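PDB 2OD6: hypothetical protein from Uncultured marine organism, which is of unknown function but forms a ferredoxin-like dimer whose chains hold a long-chain oxo fatty acid, possibly carried over from purification or crystallisation. Local coordinates for the interface of chains A and B. Numbering follows the deposited sequence. Chains: chain A/B, hypothetical protein.

The interface of chains A and B. Residues chain A 49-52; chain B 8, 10, 104-105.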
HETATM    1  N   MSE A  49       8.560  -1.757  -3.798  1.00  6.89           N
HETATM    2  CA  MSE A  49       8.165  -0.971  -4.980  1.00  8.65           C
HETATM    3  C   MSE A  49       7.315  -1.903  -5.840  1.00 11.00           C
HETATM    4  O   MSE A  49       7.670  -3.047  -6.048  1.00  8.55           O
HETATM    5  CB  MSE A  49       9.391  -0.386  -5.719  1.00  4.50           C
HETATM    6  CG  MSE A  49       9.128   0.358  -6.968  1.00 13.90           C
HETATM    7 SE   MSE A  49      10.690   1.539  -7.133  0.75 20.78          SE
HETATM    8  CE  MSE A  49      12.051   0.047  -6.965  1.00 12.70           C
ATOM      9  N   ASN A  50       6.216  -1.377  -6.410  1.00  8.98           N
ATOM     10  CA  ASN A  50       5.176  -2.251  -7.014  1.00  5.21           C
ATOM     11  C   ASN A  50       4.729  -1.625  -8.250  1.00  8.97           C
ATOM     12  O   ASN A  50       4.414  -0.467  -8.167  1.00  2.48           O
ATOM     13  CB  ASN A  50       3.995  -2.384  -6.033  1.00 11.25           C
ATOM     14  CG  ASN A  50       4.415  -2.897  -4.670  1.00 12.97           C
ATOM     15  OD1 ASN A  50       4.469  -4.107  -4.461  1.00 13.54           O
ATOM     16  ND2 ASN A  50       4.697  -1.955  -3.691  1.00 17.17           N
ATOM     17  N   ARG A  51       4.743  -2.338  -9.381  1.00  5.24           N
ATOM     18  CA  ARG A  51       4.381  -1.734 -10.672  1.00  2.81           C
ATOM     19  C   ARG A  51       2.881  -1.934 -10.810  1.00  5.22           C
ATOM     20  O   ARG A  51       2.417  -3.074 -10.715  1.00  8.19           O
ATOM     21  CB  ARG A  51       5.068  -2.535 -11.790  1.00  2.00           C
ATOM     22  CG  ARG A  51       4.548  -2.302 -13.183  1.00  6.32           C
ATOM     23  CD  ARG A  51       4.923  -1.031 -13.524  1.00  5.70           C
ATOM     24  NE  ARG A  51       4.463  -0.702 -14.872  1.00  4.57           N
ATOM     25  CZ  ARG A  51       4.842  -1.306 -15.994  1.00  6.56           C
ATOM     26  NH1 ARG A  51       5.796  -2.209 -16.031  1.00  8.20           N
ATOM     27  NH2 ARG A  51       4.324  -0.857 -17.118  1.00  6.32           N
ATOM     28  N   VAL A  52       2.147  -0.862 -11.116  1.00  7.22           N
ATOM     29  CA  VAL A  52       0.685  -0.937 -11.206  1.00  7.50           C
ATOM     30  C   VAL A  52       0.355  -1.317 -12.656  1.00  8.74           C
ATOM     31  O   VAL A  52       0.742  -0.599 -13.589  1.00  9.21           O
ATOM     32  CB  VAL A  52      -0.014   0.383 -10.808  1.00  4.71           C
ATOM     33  CG1 VAL A  52      -1.599   0.263 -11.075  1.00  2.02           C
ATOM     34  CG2 VAL A  52       0.286   0.781  -9.286  1.00  6.92           C
TER
ATOM     35  N   THR B   8       0.709  -7.830  -5.474  1.00  6.84           N
ATOM     36  CA  THR B   8       0.136  -7.107  -4.361  1.00  5.50           C
ATOM     37  C   THR B   8      -0.931  -6.151  -4.902  1.00  5.18           C
ATOM     38  O   THR B   8      -0.751  -5.574  -5.955  1.00  7.46           O
ATOM     39  CB  THR B   8       1.220  -6.339  -3.543  1.00  6.85           C
ATOM     40  OG1 THR B   8       2.227  -7.253  -3.053  1.00  5.34           O
ATOM     41  CG2 THR B   8       0.572  -5.539  -2.376  1.00  7.56           C
ATOM     42  N   PHE B  10      -3.666  -2.946  -3.750  1.00  7.53           N
ATOM     43  CA  PHE B  10      -3.936  -1.841  -2.846  1.00  7.65           C
ATOM     44  C   PHE B  10      -5.342  -1.362  -3.177  1.00  6.25           C
ATOM     45  O   PHE B  10      -5.587  -0.918  -4.271  1.00  6.90           O
ATOM     46  CB  PHE B  10      -2.917  -0.688  -3.037  1.00  7.91           C
ATOM     47  CG  PHE B  10      -1.483  -1.110  -2.838  1.00  9.94           C
ATOM     48  CD1 PHE B  10      -0.963  -1.247  -1.574  1.00  9.79           C
ATOM     49  CD2 PHE B  10      -0.656  -1.371  -3.931  1.00 12.08           C
ATOM     50  CE1 PHE B  10       0.358  -1.653  -1.393  1.00 13.30           C
ATOM     51  CE2 PHE B  10       0.670  -1.764  -3.747  1.00 10.05           C
ATOM     52  CZ  PHE B  10       1.158  -1.916  -2.478  1.00  8.43           C
ATOM     53  N   CYS B 104      -0.735  -4.928  -8.700  1.00  6.55           N
ATOM     54  CA  CYS B 104       0.661  -4.682  -8.870  1.00  7.48           C
ATOM     55  C   CYS B 104       1.492  -5.943  -8.963  1.00  5.41           C
ATOM     56  O   CYS B 104       1.149  -6.986  -8.414  1.00  6.14           O
ATOM     57  CB  CYS B 104       1.205  -3.807  -7.722  1.00  7.01           C
ATOM     58  SG  CYS B 104       0.351  -2.255  -7.534  1.00 13.83           S
ATOM     59  N   LEU B 105       2.596  -5.824  -9.683  1.00  5.74           N
ATOM     60  CA  LEU B 105       3.685  -6.797  -9.563  1.00  7.23           C
ATOM     61  C   LEU B 105       4.730  -6.266  -8.597  1.00  4.58           C
ATOM     62  O   LEU B 105       5.145  -5.115  -8.665  1.00  5.62           O
ATOM     63  CB  LEU B 105       4.328  -7.010 -10.949  1.00  8.69           C
ATOM     64  CG  LEU B 105       3.452  -7.660 -12.022  1.00  9.63           C
ATOM     65  CD1 LEU B 105       3.965  -7.294 -13.406  1.00  6.44           C
ATOM     66  CD2 LEU B 105       3.411  -9.176 -11.808  1.00  7.80           C
TER
HETATM   67  O   HOH W   1       4.252  -5.552  -2.036  1.00  4.33           O
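A:Arg51 and B:Leu105 join two edge strands in a two-fold symmetric homodimer interface, where sheet from one chain runs on into the other. Each chain has the ferredoxin-like alpha/beta fold, and this patch has its twin with the chains exchanged. Strand 44-52 of chain A runs antiparallel to strand 98-109 of chain B, and this strand pairing is part of the dimer that the protein forms.

Two backbone hydrogen bonds close a ring between the strands. The N-H of A:Arg51 reaches O of B:Leu105 at 2.9 Å, and N of B:Leu105 returns a bond to O of A:Arg51 at the same 2.9 Å. The pairing is thus made by backbone atoms, and the side chains of A:Asn50, A:Val52, B:Cys104, B:Phe10 and B:Thr8 pack beside it.

A:Val52 and B:Cys104 form the next antiparallel bridge. The methyl CG2 of A:Val52 touches the thiol sulfur SG of B:Cys104 at 3.5 Å. That sulfur also lies in the ring plane of B:Phe10, at its edge, within the same chain. CB of B:Cys104 packs against CB of A:Asn50 at 3.6 Å, so the cysteine side chain meets both chain A side chains through different atoms.

A:Asn50 reaches across to strand 7-15 of chain B. Its CG lies opposite the carbonyl carbon (chi1 -56°), which carries the amide over to B:Phe10 and B:Thr8. The amide nitrogen ND2 is 3.7 Å from CZ of B:Phe10, a van der Waals contact. The amide and ring planes stand 74° apart, so the two groups do not stack flat.

The amide oxygen OD1 of A:Asn50 instead points towards B:Thr8. Water 1 bridges them, 2.8 Å from OD1 and 2.8 Å from the hydroxyl OG1 of B:Thr8. This link ties down the oxygen end of the amide and would favour its present rotation.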